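Local coordinates for protein putative eukaryotic translation initiation factor eIF-4E (Leishmania major, PDB 5WB5) that probably binds the methylated cap of messenger RNA, including the trypanosomatid cap 4, as a translation initiation factor of the eIF4E family, at residues 29-34 with 75-80; 41-46 with 83-88. One frame throughout, in Å; residues are numbered along the deposited sequence.

Contact 1: 29-34 with 75-80; sequences LWYDSP and SQYHFF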
loop_
_atom_site.group_PDB
_atom_site.type_symbol
_atom_site.label_atom_id
_atom_site.label_comp_id
_atom_site.label_asym_id
_atom_site.label_seq_id
_atom_site.Cartn_x
_atom_site.Cartn_y
_atom_site.Cartn_z
ATOM N N LEU A 29 -4.950 -4.116 4.460
ATOM C CA LEU A 29 -3.669 -3.569 4.882
ATOM C C LEU A 29 -3.038 -4.477 5.933
ATOM O O LEU A 29 -3.727 -4.988 6.822
ATOM C CB LEU A 29 -3.849 -2.153 5.445
ATOM C CG LEU A 29 -2.657 -1.473 6.132
ATOM C CD1 LEU A 29 -1.585 -1.084 5.137
ATOM C CD2 LEU A 29 -3.114 -0.251 6.918
ATOM N N TRP A 30 -1.722 -4.663 5.825
ATOM C CA TRP A 30 -0.947 -5.490 6.737
ATOM C C TRP A 30 0.301 -4.724 7.155
ATOM O O TRP A 30 0.772 -3.835 6.440
ATOM C CB TRP A 30 -0.535 -6.822 6.095
ATOM C CG TRP A 30 -1.606 -7.508 5.281
ATOM C CD1 TRP A 30 -2.239 -7.024 4.169
ATOM C CD2 TRP A 30 -2.132 -8.823 5.499
ATOM N NE1 TRP A 30 -3.138 -7.950 3.695
ATOM C CE2 TRP A 30 -3.092 -9.063 4.492
ATOM C CE3 TRP A 30 -1.891 -9.817 6.450
ATOM C CZ2 TRP A 30 -3.809 -10.254 4.413
ATOM C CZ3 TRP A 30 -2.605 -10.999 6.371
ATOM C CH2 TRP A 30 -3.552 -11.207 5.358
ATOM N N TYR A 31 0.845 -5.093 8.316
ATOM C CA TYR A 31 2.061 -4.489 8.848
ATOM C C TYR A 31 2.925 -5.561 9.493
ATOM O O TYR A 31 2.419 -6.385 10.258
ATOM C CB TYR A 31 1.746 -3.417 9.890
ATOM C CG TYR A 31 2.939 -2.981 10.716
ATOM C CD1 TYR A 31 3.286 -3.654 11.884
ATOM C CD2 TYR A 31 3.712 -1.894 10.336
ATOM C CE1 TYR A 31 4.370 -3.258 12.640
ATOM C CE2 TYR A 31 4.794 -1.490 11.087
ATOM C CZ TYR A 31 5.120 -2.171 12.237
ATOM O OH TYR A 31 6.203 -1.759 12.981
ATOM N N ASP A 32 4.224 -5.550 9.198
ATOM C CA ASP A 32 5.129 -6.480 9.870
ATOM C C ASP A 32 6.435 -5.780 10.217
ATOM O O ASP A 32 6.774 -4.736 9.656
ATOM C CB ASP A 32 5.398 -7.747 9.039
ATOM C CG ASP A 32 6.170 -7.476 7.763
ATOM O OD1 ASP A 32 6.705 -6.362 7.599
ATOM O OD2 ASP A 32 6.246 -8.392 6.915
ATOM N N SER A 33 7.159 -6.376 11.173
ATOM C CA SER A 33 8.387 -5.815 11.726
ATOM C C SER A 33 9.044 -6.844 12.638
ATOM O O SER A 33 8.446 -7.891 12.915
ATOM C CB SER A 33 8.093 -4.524 12.497
ATOM O OG SER A 33 7.382 -4.794 13.694
ATOM N N PRO A 34 10.265 -6.596 13.120
ATOM C CA PRO A 34 10.884 -7.560 14.047
ATOM C C PRO A 34 10.029 -7.860 15.264
ATOM O O PRO A 34 10.127 -8.959 15.824
ATOM C CB PRO A 34 12.199 -6.872 14.439
ATOM C CG PRO A 34 12.516 -5.993 13.278
ATOM C CD PRO A 34 11.194 -5.515 12.747
ATOM N N SER A 75 10.218 -2.134 9.084
ATOM C CA SER A 75 8.774 -2.287 9.030
ATOM C C SER A 75 8.335 -2.393 7.577
ATOM O O SER A 75 9.028 -1.940 6.662
ATOM C CB SER A 75 8.060 -1.113 9.711
ATOM O OG SER A 75 8.368 -1.059 11.093
ATOM N N GLN A 76 7.174 -3.009 7.366
ATOM C CA GLN A 76 6.618 -3.103 6.021
ATOM C C GLN A 76 5.104 -2.980 6.065
ATOM O O GLN A 76 4.438 -3.704 6.818
ATOM C CB GLN A 76 7.000 -4.419 5.332
ATOM C CG GLN A 76 8.487 -4.732 5.345
ATOM C CD GLN A 76 8.844 -5.985 4.559
ATOM O OE1 GLN A 76 10.020 -6.258 4.320
ATOM N NE2 GLN A 76 7.835 -6.754 4.156
ATOM N N TYR A 77 4.586 -2.052 5.253
ATOM C CA TYR A 77 3.170 -1.971 4.917
ATOM C C TYR A 77 2.907 -2.834 3.691
ATOM O O TYR A 77 3.627 -2.738 2.693
ATOM C CB TYR A 77 2.746 -0.530 4.605
ATOM C CG TYR A 77 2.523 0.389 5.788
ATOM C CD1 TYR A 77 1.788 -0.021 6.896
ATOM C CD2 TYR A 77 3.035 1.681 5.787
ATOM C CE1 TYR A 77 1.582 0.828 7.970
ATOM C CE2 TYR A 77 2.835 2.536 6.857
ATOM C CZ TYR A 77 2.107 2.105 7.944
ATOM O OH TYR A 77 1.907 2.954 9.008
ATOM N N HIS A 78 1.874 -3.664 3.765
ATOM C CA HIS A 78 1.374 -4.405 2.617
ATOM C C HIS A 78 -0.057 -3.961 2.366
ATOM O O HIS A 78 -0.797 -3.687 3.311
ATOM C CB HIS A 78 1.414 -5.922 2.849
ATOM C CG HIS A 78 2.704 -6.418 3.428
ATOM N ND1 HIS A 78 3.653 -7.073 2.675
ATOM C CD2 HIS A 78 3.196 -6.361 4.689
ATOM C CE1 HIS A 78 4.678 -7.394 3.445
ATOM N NE2 HIS A 78 4.426 -6.974 4.671
ATOM N N PHE A 79 -0.450 -3.894 1.099
ATOM C CA PHE A 79 -1.788 -3.437 0.726
ATOM C C PHE A 79 -2.202 -4.262 -0.484
ATOM O O PHE A 79 -1.738 -4.003 -1.597
ATOM C CB PHE A 79 -1.785 -1.942 0.424
ATOM C CG PHE A 79 -3.152 -1.351 0.239
ATOM C CD1 PHE A 79 -3.965 -1.101 1.329
ATOM C CD2 PHE A 79 -3.613 -1.027 -1.027
ATOM C CE1 PHE A 79 -5.221 -0.550 1.160
ATOM C CE2 PHE A 79 -4.865 -0.477 -1.201
ATOM C CZ PHE A 79 -5.670 -0.236 -0.106
ATOM N N PHE A 80 -3.053 -5.265 -0.264
ATOM C CA PHE A 80 -3.344 -6.258 -1.293
ATOM C C PHE A 80 -4.841 -6.462 -1.435
ATOM O O PHE A 80 -5.600 -6.275 -0.482
ATOM C CB PHE A 80 -2.677 -7.605 -0.979
ATOM C CG PHE A 80 -1.245 -7.682 -1.412
ATOM C CD1 PHE A 80 -0.279 -6.909 -0.791
ATOM C CD2 PHE A 80 -0.865 -8.522 -2.447
ATOM C CE1 PHE A 80 1.043 -6.972 -1.192
ATOM C CE2 PHE A 80 0.453 -8.591 -2.852
ATOM C CZ PHE A 80 1.410 -7.814 -2.222
#

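Contact 2: 41-46 with 83-88; sequences NWEMSL and GVKPMW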
loop_
_atom_site.group_PDB
_atom_site.type_symbol
_atom_site.label_atom_id
_atom_site.label_comp_id
_atom_site.label_asym_id
_atom_site.label_seq_id
_atom_site.Cartn_x
_atom_site.Cartn_y
_atom_site.Cartn_z
ATOM N N ASN A 41 6.697 -19.784 12.824
ATOM C CA ASN A 41 6.025 -19.793 11.527
ATOM C C ASN A 41 6.165 -18.407 10.915
ATOM O O ASN A 41 5.542 -17.452 11.390
ATOM C CB ASN A 41 4.553 -20.184 11.673
ATOM C CG ASN A 41 3.831 -20.272 10.339
ATOM O OD1 ASN A 41 4.284 -19.724 9.332
ATOM N ND2 ASN A 41 2.697 -20.960 10.327
ATOM N N TRP A 42 6.972 -18.300 9.856
ATOM C CA TRP A 42 7.235 -16.997 9.251
ATOM C C TRP A 42 5.948 -16.338 8.763
ATOM O O TRP A 42 5.790 -15.117 8.871
ATOM C CB TRP A 42 8.230 -17.145 8.099
ATOM C CG TRP A 42 7.673 -17.861 6.901
ATOM C CD1 TRP A 42 7.609 -19.212 6.707
ATOM C CD2 TRP A 42 7.105 -17.261 5.731
ATOM N NE1 TRP A 42 7.034 -19.489 5.489
ATOM C CE2 TRP A 42 6.716 -18.308 4.871
ATOM C CE3 TRP A 42 6.886 -15.940 5.328
ATOM C CZ2 TRP A 42 6.121 -18.075 3.633
ATOM C CZ3 TRP A 42 6.295 -15.711 4.098
ATOM C CH2 TRP A 42 5.920 -16.774 3.265
ATOM N N GLU A 43 5.015 -17.129 8.227
ATOM C CA GLU A 43 3.803 -16.554 7.653
ATOM C C GLU A 43 3.042 -15.720 8.677
ATOM O O GLU A 43 2.595 -14.608 8.372
ATOM C CB GLU A 43 2.910 -17.662 7.096
ATOM C CG GLU A 43 1.546 -17.169 6.632
ATOM C CD GLU A 43 0.801 -18.194 5.800
ATOM O OE1 GLU A 43 1.454 -19.114 5.262
ATOM O OE2 GLU A 43 -0.438 -18.076 5.683
ATOM N N MET A 44 2.892 -16.233 9.899
ATOM C CA MET A 44 2.149 -15.517 10.929
ATOM C C MET A 44 2.809 -14.207 11.332
ATOM O O MET A 44 2.233 -13.467 12.139
ATOM C CB MET A 44 1.980 -16.399 12.165
ATOM N N SER A 45 4.000 -13.906 10.809
ATOM C CA SER A 45 4.619 -12.617 11.087
ATOM C C SER A 45 3.798 -11.469 10.525
ATOM O O SER A 45 3.992 -10.320 10.936
ATOM C CB SER A 45 6.037 -12.572 10.513
ATOM O OG SER A 45 6.868 -13.542 11.127
ATOM N N LEU A 46 2.886 -11.753 9.598
ATOM C CA LEU A 46 2.057 -10.717 9.008
ATOM C C LEU A 46 0.815 -10.473 9.857
ATOM O O LEU A 46 0.184 -11.414 10.345
ATOM C CB LEU A 46 1.647 -11.094 7.584
ATOM C CG LEU A 46 2.796 -11.260 6.591
ATOM C CD1 LEU A 46 2.282 -11.902 5.318
ATOM C CD2 LEU A 46 3.462 -9.922 6.290
ATOM N N GLY A 83 -8.650 -11.242 -0.015
ATOM C CA GLY A 83 -8.479 -12.627 -0.399
ATOM C C GLY A 83 -7.174 -12.918 -1.098
ATOM O O GLY A 83 -7.056 -13.949 -1.766
ATOM N N VAL A 84 -6.184 -12.037 -0.966
ATOM C CA VAL A 84 -4.887 -12.203 -1.610
ATOM C C VAL A 84 -3.821 -11.878 -0.572
ATOM O O VAL A 84 -3.696 -10.724 -0.148
ATOM C CB VAL A 84 -4.728 -11.308 -2.847
ATOM C CG1 VAL A 84 -3.333 -11.449 -3.441
ATOM C CG2 VAL A 84 -5.787 -11.651 -3.884
ATOM N N LYS A 85 -3.056 -12.886 -0.163
ATOM C CA LYS A 85 -2.000 -12.664 0.808
ATOM C C LYS A 85 -0.777 -12.046 0.129
ATOM O O LYS A 85 -0.517 -12.303 -1.049
ATOM C CB LYS A 85 -1.606 -13.975 1.479
ATOM C CG LYS A 85 -2.747 -14.678 2.204
ATOM C CD LYS A 85 -2.284 -15.987 2.837
ATOM C CE LYS A 85 -3.427 -16.713 3.533
ATOM N NZ LYS A 85 -2.996 -18.019 4.108
ATOM N N PRO A 86 -0.007 -11.219 0.861
ATOM C CA PRO A 86 1.204 -10.585 0.294
ATOM C C PRO A 86 2.404 -11.527 0.235
ATOM O O PRO A 86 3.496 -11.196 0.707
ATOM C CB PRO A 86 1.438 -9.414 1.247
ATOM C CG PRO A 86 0.947 -9.896 2.548
ATOM C CD PRO A 86 -0.241 -10.783 2.245
ATOM N N MET A 87 2.210 -12.702 -0.357
ATOM C CA MET A 87 3.242 -13.726 -0.412
ATOM C C MET A 87 3.199 -14.429 -1.761
ATOM O O MET A 87 2.145 -14.523 -2.397
ATOM C CB MET A 87 3.068 -14.748 0.716
ATOM C CG MET A 87 3.274 -14.173 2.109
ATOM S SD MET A 87 2.887 -15.354 3.416
ATOM C CE MET A 87 1.102 -15.426 3.291
ATOM N N TRP A 88 4.363 -14.923 -2.190
ATOM C CA TRP A 88 4.446 -15.637 -3.461
ATOM C C TRP A 88 3.581 -16.890 -3.447
ATOM O O TRP A 88 2.975 -17.248 -4.465
ATOM C CB TRP A 88 5.899 -15.999 -3.768
ATOM C CG TRP A 88 6.034 -17.178 -4.687
ATOM C CD1 TRP A 88 5.807 -17.200 -6.032
ATOM C CD2 TRP A 88 6.429 -18.508 -4.325
ATOM N NE1 TRP A 88 6.036 -18.460 -6.531
ATOM C CE2 TRP A 88 6.418 -19.281 -5.504
ATOM C CE3 TRP A 88 6.789 -19.120 -3.121
ATOM C CZ2 TRP A 88 6.753 -20.634 -5.512
ATOM C CZ3 TRP A 88 7.122 -20.463 -3.131
ATOM C CH2 TRP A 88 7.101 -21.205 -4.318
#

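Contact 1: 29-34 with 75-80
Trp30 and His78 face each other as an antiparallel hydrogen-bonded pair: Trp30 N gives to His78 O and His78 N to Trp30 O, both at 2.9 Å. Their side chains leave the same face of the sheet and cross at about a right angle, Trp30 CB to His78 CB 3.9 Å. Two residues along, past the non-hydrogen-bonded pair Tyr31–Tyr77, Asp32 and Gln76 exchange a second pair of backbone hydrogen bonds. The Asp32 carboxylate, with CG set between the backbone N and the carbonyl carbon (chi1 67°), leans over the neighbouring strand, where its OD2 accepts a weak hydrogen bond from His78 NE2 at 3.2 Å, carboxylate and imidazole planes nearly perpendicular (89°). These are adjacent strands of the curved antiparallel sheet of the eIF4E fold, and helix 133-147 packs against Phe79 on the other face. That second face carries Leu29, Tyr31, Tyr77 and Phe79. Leu29 CD1 lies 3.9 Å from Tyr77 CD1, and Tyr31 CD2 sits 4.2 Å from Tyr77 CE1. Ser75 OG is hydrogen-bonded to Tyr31 OH over 3.0 Å. Further out, Tyr77 OH is hydrogen-bonded to Lys66 O, and Gln76 OE1 to Ser170 OG, while apolar packing from another protein chain reaches Tyr31 and Tyr77.

Contact 2: 41-46 with 83-88
Met87 pushes its thioether between Trp42, Glu43 and Leu46, and around it the two loops pack most closely. Met87 SD approaches the six-membered ring of Trp42 obliquely, a Met-aromatic contact 4.1 Å from the centroid and 48° off the normal, with Trp42 CH2 the nearest ring atom. The bend of Met87 at its last torsion (chi3 -72°) turns CE to the Glu43 side chain, 3.7 Å from CD. Leu46 reaches Pro86 and the same sulfur tip to tip: its CD1 is 3.7 Å from Pro86 CG and 4.0 Å from Met87 SD. Pro86, at the centre of an inverse gamma turn, rests in turn on Trp30 and His78. The solvent side is looser and held by charge. Lys85 is exposed and extended, and its NZ forms a salt bridge with Glu43 OE2 at 3.0 Å, approaching nearly along the C-O axis, while the two chains cross at about a right angle. Asn41 OD1 accepts from Glu43 N, an Asx turn within its own loop. In eIF4E proteins two tryptophans on these loops sandwich the cap base; Trp42 and Trp88 are probably their counterparts, and this pairing of loops is consistent with the rim of that slot.

From the N terminus the chain first lays down strand 22-32, then runs through the loop holding 41-46 into strand 47-54, helix 55-64 and strand 75-81, and leaves by the loop holding 83-88. Contact 1 closes the excursion between residues 34 and 75 by pairing the first and third strands of the chain side by side; contact 2 closes the one between 46 and 83 by joining the loops that follow these strands. The closures cross, since the segments alternate along the chain. Leu46 packs against Asp32 and His78, and Pro86 against Phe80, so the loops of contact 2 lie on the Trp30 and His78 face of the strands paired in contact 1, with centres about 10 Å apart.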